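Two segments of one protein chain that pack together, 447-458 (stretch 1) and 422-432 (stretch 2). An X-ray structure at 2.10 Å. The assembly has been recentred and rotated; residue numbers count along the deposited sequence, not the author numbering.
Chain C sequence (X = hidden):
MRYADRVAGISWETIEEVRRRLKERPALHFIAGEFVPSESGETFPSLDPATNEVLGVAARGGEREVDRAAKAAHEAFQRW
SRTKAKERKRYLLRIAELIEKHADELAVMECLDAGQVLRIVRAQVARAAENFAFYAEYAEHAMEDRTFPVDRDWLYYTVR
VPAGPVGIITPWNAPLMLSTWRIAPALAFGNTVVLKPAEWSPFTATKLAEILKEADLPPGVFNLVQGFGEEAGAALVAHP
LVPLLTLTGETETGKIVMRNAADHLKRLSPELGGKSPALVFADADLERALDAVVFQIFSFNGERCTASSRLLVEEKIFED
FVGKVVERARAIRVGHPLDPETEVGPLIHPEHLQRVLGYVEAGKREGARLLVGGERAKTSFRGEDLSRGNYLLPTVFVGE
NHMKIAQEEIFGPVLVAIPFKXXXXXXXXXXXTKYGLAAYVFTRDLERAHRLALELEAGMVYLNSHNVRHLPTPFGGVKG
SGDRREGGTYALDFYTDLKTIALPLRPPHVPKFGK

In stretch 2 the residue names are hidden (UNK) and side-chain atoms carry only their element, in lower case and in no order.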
# COMPACT_ATOMS: atom_id res chain seq x y z
N GLU C 447 -4.69 2.89 -27.86
CA GLU C 447 -6.01 2.67 -27.27
C GLU C 447 -6.59 1.26 -27.43
O GLU C 447 -7.25 0.75 -26.52
CB GLU C 447 -6.98 3.74 -27.78
CG GLU C 447 -6.50 5.14 -27.41
CD GLU C 447 -7.33 6.28 -27.98
OE1 GLU C 447 -6.86 7.43 -27.90
OE2 GLU C 447 -8.45 6.04 -28.48
N ARG C 448 -6.35 0.62 -28.57
CA ARG C 448 -6.85 -0.74 -28.76
C ARG C 448 -6.13 -1.69 -27.80
O ARG C 448 -6.74 -2.58 -27.22
CB ARG C 448 -6.63 -1.20 -30.21
CG ARG C 448 -7.07 -2.64 -30.49
CD ARG C 448 -6.62 -3.10 -31.87
NE ARG C 448 -7.28 -2.35 -32.93
CZ ARG C 448 -6.72 -2.07 -34.11
NH1 ARG C 448 -5.48 -2.46 -34.37
NH2 ARG C 448 -7.39 -1.38 -35.02
N ALA C 449 -4.82 -1.48 -27.64
CA ALA C 449 -4.00 -2.32 -26.77
C ALA C 449 -4.50 -2.37 -25.32
O ALA C 449 -4.79 -3.44 -24.79
CB ALA C 449 -2.56 -1.85 -26.81
N HIS C 450 -4.58 -1.20 -24.68
CA HIS C 450 -5.03 -1.12 -23.29
C HIS C 450 -6.47 -1.56 -23.13
O HIS C 450 -6.84 -2.17 -22.12
CB HIS C 450 -4.84 0.30 -22.76
CG HIS C 450 -3.40 0.66 -22.54
ND1 HIS C 450 -2.67 0.17 -21.49
CD2 HIS C 450 -2.55 1.41 -23.28
CE1 HIS C 450 -1.42 0.60 -21.58
NE2 HIS C 450 -1.33 1.36 -22.66
N ARG C 451 -7.28 -1.24 -24.13
CA ARG C 451 -8.69 -1.60 -24.14
C ARG C 451 -8.82 -3.12 -24.10
O ARG C 451 -9.55 -3.68 -23.28
CB ARG C 451 -9.34 -1.03 -25.40
CG ARG C 451 -10.85 -1.11 -25.46
CD ARG C 451 -11.36 -0.15 -26.51
NE ARG C 451 -10.78 -0.39 -27.83
CZ ARG C 451 -10.40 0.57 -28.67
NH1 ARG C 451 -10.54 1.84 -28.34
NH2 ARG C 451 -9.89 0.25 -29.86
N LEU C 452 -8.09 -3.80 -24.98
CA LEU C 452 -8.11 -5.26 -25.02
C LEU C 452 -7.47 -5.85 -23.76
O LEU C 452 -7.90 -6.88 -23.26
CB LEU C 452 -7.38 -5.77 -26.25
CG LEU C 452 -8.12 -5.64 -27.59
CD1 LEU C 452 -7.20 -6.00 -28.74
CD2 LEU C 452 -9.34 -6.54 -27.56
N ALA C 453 -6.43 -5.19 -23.26
CA ALA C 453 -5.76 -5.69 -22.06
C ALA C 453 -6.78 -5.74 -20.92
O ALA C 453 -6.84 -6.72 -20.17
CB ALA C 453 -4.58 -4.79 -21.70
N LEU C 454 -7.59 -4.70 -20.81
CA LEU C 454 -8.61 -4.63 -19.76
C LEU C 454 -9.77 -5.61 -19.97
O LEU C 454 -10.33 -6.12 -19.00
CB LEU C 454 -9.17 -3.21 -19.66
CG LEU C 454 -10.20 -3.00 -18.55
CD1 LEU C 454 -9.49 -3.08 -17.20
CD2 LEU C 454 -10.87 -1.65 -18.70
N GLU C 455 -10.12 -5.87 -21.22
CA GLU C 455 -11.24 -6.77 -21.53
C GLU C 455 -10.91 -8.27 -21.61
O GLU C 455 -11.81 -9.10 -21.46
CB GLU C 455 -11.89 -6.34 -22.85
CG GLU C 455 -12.56 -4.98 -22.82
CD GLU C 455 -13.78 -4.95 -21.92
OE1 GLU C 455 -14.69 -5.78 -22.12
OE2 GLU C 455 -13.83 -4.10 -21.01
N LEU C 456 -9.66 -8.62 -21.85
CA LEU C 456 -9.27 -10.03 -21.94
C LEU C 456 -9.32 -10.72 -20.57
O LEU C 456 -8.67 -10.28 -19.62
CB LEU C 456 -7.88 -10.15 -22.56
CG LEU C 456 -7.78 -9.82 -24.05
CD1 LEU C 456 -6.33 -9.60 -24.44
CD2 LEU C 456 -8.39 -10.94 -24.87
N GLU C 457 -10.09 -11.80 -20.49
CA GLU C 457 -10.22 -12.53 -19.23
C GLU C 457 -9.03 -13.47 -19.06
O GLU C 457 -9.02 -14.61 -19.52
CB GLU C 457 -11.55 -13.30 -19.23
CG GLU C 457 -12.71 -12.39 -19.65
CD GLU C 457 -14.03 -13.12 -19.83
OE1 GLU C 457 -14.04 -14.26 -20.34
OE2 GLU C 457 -15.07 -12.54 -19.46
N ALA C 458 -8.02 -12.95 -18.39
CA ALA C 458 -6.80 -13.68 -18.14
C ALA C 458 -6.09 -13.05 -16.96
O ALA C 458 -6.28 -11.87 -16.66
CB ALA C 458 -5.91 -13.61 -19.37
N UNK C 422 -12.66 -8.31 -36.84
CA UNK C 422 -12.46 -7.03 -36.16
C UNK C 422 -12.16 -7.20 -34.67
O UNK C 422 -12.25 -8.31 -34.13
c UNK C 422 -13.68 -6.13 -36.36
c UNK C 422 -14.96 -6.73 -35.83
o UNK C 422 -16.05 -6.27 -36.24
o UNK C 422 -14.90 -7.66 -35.00
N UNK C 423 -11.81 -6.10 -34.02
CA UNK C 423 -11.47 -6.12 -32.60
C UNK C 423 -12.52 -6.82 -31.74
O UNK C 423 -12.19 -7.70 -30.94
o UNK C 423 -10.69 -2.94 -28.93
o UNK C 423 -10.34 -2.30 -31.00
c UNK C 423 -10.62 -3.17 -30.15
c UNK C 423 -11.26 -4.69 -32.09
c UNK C 423 -10.89 -4.60 -30.62
N UNK C 424 -13.78 -6.43 -31.92
CA UNK C 424 -14.89 -7.02 -31.18
C UNK C 424 -14.91 -8.55 -31.28
O UNK C 424 -15.08 -9.25 -30.28
c UNK C 424 -16.21 -6.42 -31.70
c UNK C 424 -18.72 -6.57 -31.99
c UNK C 424 -17.47 -7.22 -31.39
o UNK C 424 -18.68 -6.14 -33.17
o UNK C 424 -19.76 -6.49 -31.29
N UNK C 425 -14.73 -9.07 -32.49
CA UNK C 425 -14.73 -10.52 -32.71
C UNK C 425 -13.45 -11.16 -32.16
O UNK C 425 -13.49 -12.28 -31.66
c UNK C 425 -14.89 -12.31 -34.55
o UNK C 425 -14.39 -12.77 -36.84
c UNK C 425 -15.29 -12.57 -35.99
c UNK C 425 -14.90 -10.83 -34.20
o UNK C 425 -16.50 -12.55 -36.29
N UNK C 426 -12.33 -10.46 -32.26
CA UNK C 426 -11.08 -11.00 -31.74
C UNK C 426 -11.22 -11.21 -30.23
O UNK C 426 -10.79 -12.24 -29.69
c UNK C 426 -9.93 -10.04 -32.03
N UNK C 427 -11.83 -10.24 -29.55
CA UNK C 427 -12.04 -10.30 -28.11
C UNK C 427 -13.03 -11.39 -27.71
O UNK C 427 -12.79 -12.14 -26.75
c UNK C 427 -11.62 -9.15 -25.27
c UNK C 427 -12.54 -8.95 -27.59
c UNK C 427 -13.44 -7.48 -25.77
c UNK C 427 -12.88 -8.87 -26.09
N UNK C 428 -14.14 -11.47 -28.43
CA UNK C 428 -15.17 -12.46 -28.15
C UNK C 428 -14.60 -13.88 -28.22
O UNK C 428 -14.80 -14.68 -27.31
n UNK C 428 -17.80 -15.51 -31.50
c UNK C 428 -17.37 -13.44 -29.08
c UNK C 428 -18.53 -13.19 -30.04
c UNK C 428 -17.79 -14.33 -32.11
n UNK C 428 -18.13 -13.22 -31.45
n UNK C 428 -17.44 -14.25 -33.38
c UNK C 428 -16.32 -12.33 -29.16
N UNK C 429 -13.89 -14.18 -29.30
CA UNK C 429 -13.29 -15.50 -29.48
C UNK C 429 -12.17 -15.75 -28.46
O UNK C 429 -12.02 -16.86 -27.96
c UNK C 429 -13.79 -15.71 -31.98
c UNK C 429 -14.30 -16.01 -34.41
c UNK C 429 -13.19 -15.86 -33.38
c UNK C 429 -12.73 -15.65 -30.90
n UNK C 429 -13.82 -16.08 -35.82
N UNK C 430 -11.40 -14.71 -28.16
CA UNK C 430 -10.31 -14.86 -27.19
C UNK C 430 -10.88 -15.30 -25.84
O UNK C 430 -10.35 -16.23 -25.22
c UNK C 430 -9.55 -13.54 -27.04
N UNK C 431 -11.95 -14.66 -25.39
CA UNK C 431 -12.57 -14.98 -24.11
C UNK C 431 -13.48 -16.19 -24.11
O UNK C 431 -13.90 -16.65 -23.05
n UNK C 431 -13.06 -11.47 -22.96
o UNK C 431 -11.29 -12.86 -22.85
c UNK C 431 -12.48 -12.66 -23.10
c UNK C 431 -13.36 -13.79 -23.57
N UNK C 432 -13.78 -16.72 -25.29
CA UNK C 432 -14.69 -17.85 -25.38
C UNK C 432 -14.09 -19.25 -25.16
O UNK C 432 -14.08 -20.07 -26.07
o UNK C 432 -17.11 -19.09 -27.85
o UNK C 432 -17.17 -19.08 -25.65
c UNK C 432 -15.44 -17.81 -26.71
c UNK C 432 -16.66 -18.73 -26.74
O HOH W 1 -10.24 -1.37 -33.52

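Position 422 has two side-chain carbons, the second carrying two oxygens, and touches nothing on stretch 1. One oxygen lies 2.9 Å from the backbone N of position 425, an N-capping bond. Such a short acceptor suits a helix start, where amides lack carbonyl partners: Asp 422.

Position 423 has three side-chain carbons in an extended row, the third carrying two oxygens that reach the side chains of Arg 448 and Arg 451; a carboxylate of this length is glutamate. Glu 423 OE1 accepts from Arg 451 NE and Glu 423 OE2 from Arg 451 NH2, both at 2.8 Å, a two-pronged salt bridge. A longer one joins Glu 423 OE2 to Arg 448 NE, at 3.6 Å. Water 1 links these groups, its O donating to Glu 423 OE2 (2.7 Å) and accepting from Arg 448 NE (3.2 Å).

Position 424 again has three carbons and a terminal pair of oxygens, but its CA-to-CB bond points away from stretch 1. Glu 424 is exposed, as a charged side chain free of the interface can be. Position 425 has the same atoms and is also remote from stretch 1; it is Glu 425, whose carboxylate serves its own helix.

Position 426 bears one carbon, small enough for a buried face. Its CA-to-CB bond points toward stretch 1, but the CB of Ala 426 stays 5.7 Å from Leu 452 CD2, the nearest atom there.

Position 427 has four carbons, forked at the second, lying against the side chains of Leu 452, Glu 455 and Leu 456. A branched apolar side chain can meet all three: Leu 427. Its CB lies 4.0 Å from Leu 452 CD2, its CD2 3.5 Å from Glu 455 CB, and its CD1 3.7 Å from Leu 456 CD2.

Position 428 runs through three carbons and a nitrogen to a carbon with two more nitrogens; position 429 has four carbons in a row ending in nitrogen. Neither reaches stretch 1. Three and four residues after Glu 425, these long cations come near its carboxylate: Arg 428 NH2 pairs with Glu 425 OE1 and Lys 429 NZ with Glu 425 OE2, both salt bridges at 3.5 Å.

Position 430 has a single carbon, CB, 3.6 Å from Leu 456 CD2. Ala 430 is compact enough for this close, buried packing.

Position 431 has two carbons, the second carrying a nitrogen that faces Glu 455 O and an oxygen that faces Glu 457 N. The amide of Asn 431 both gives and receives: ND2 donates to Glu 455 O at 3.1 Å and OD1 accepts from Glu 457 N at 2.9 Å.

Position 432 has two carbons and a terminal pair of oxygens. Its CA-to-CB bond points away from stretch 1, which it does not touch; exposed, a charged carboxylate can stay in solvent: Asp 432.

The helices cross at 27°, their axes 10.9 Å apart at closest approach. Glu 423 anchors one end through charge, leucines and Ala 430 fill the middle, and Asn 431 holds the backbone where stretch 1 leaves its helix. The two stretches bury 495 Å² between them, both sides summed.

Stretch 2 422-432: DEEEALRKAND
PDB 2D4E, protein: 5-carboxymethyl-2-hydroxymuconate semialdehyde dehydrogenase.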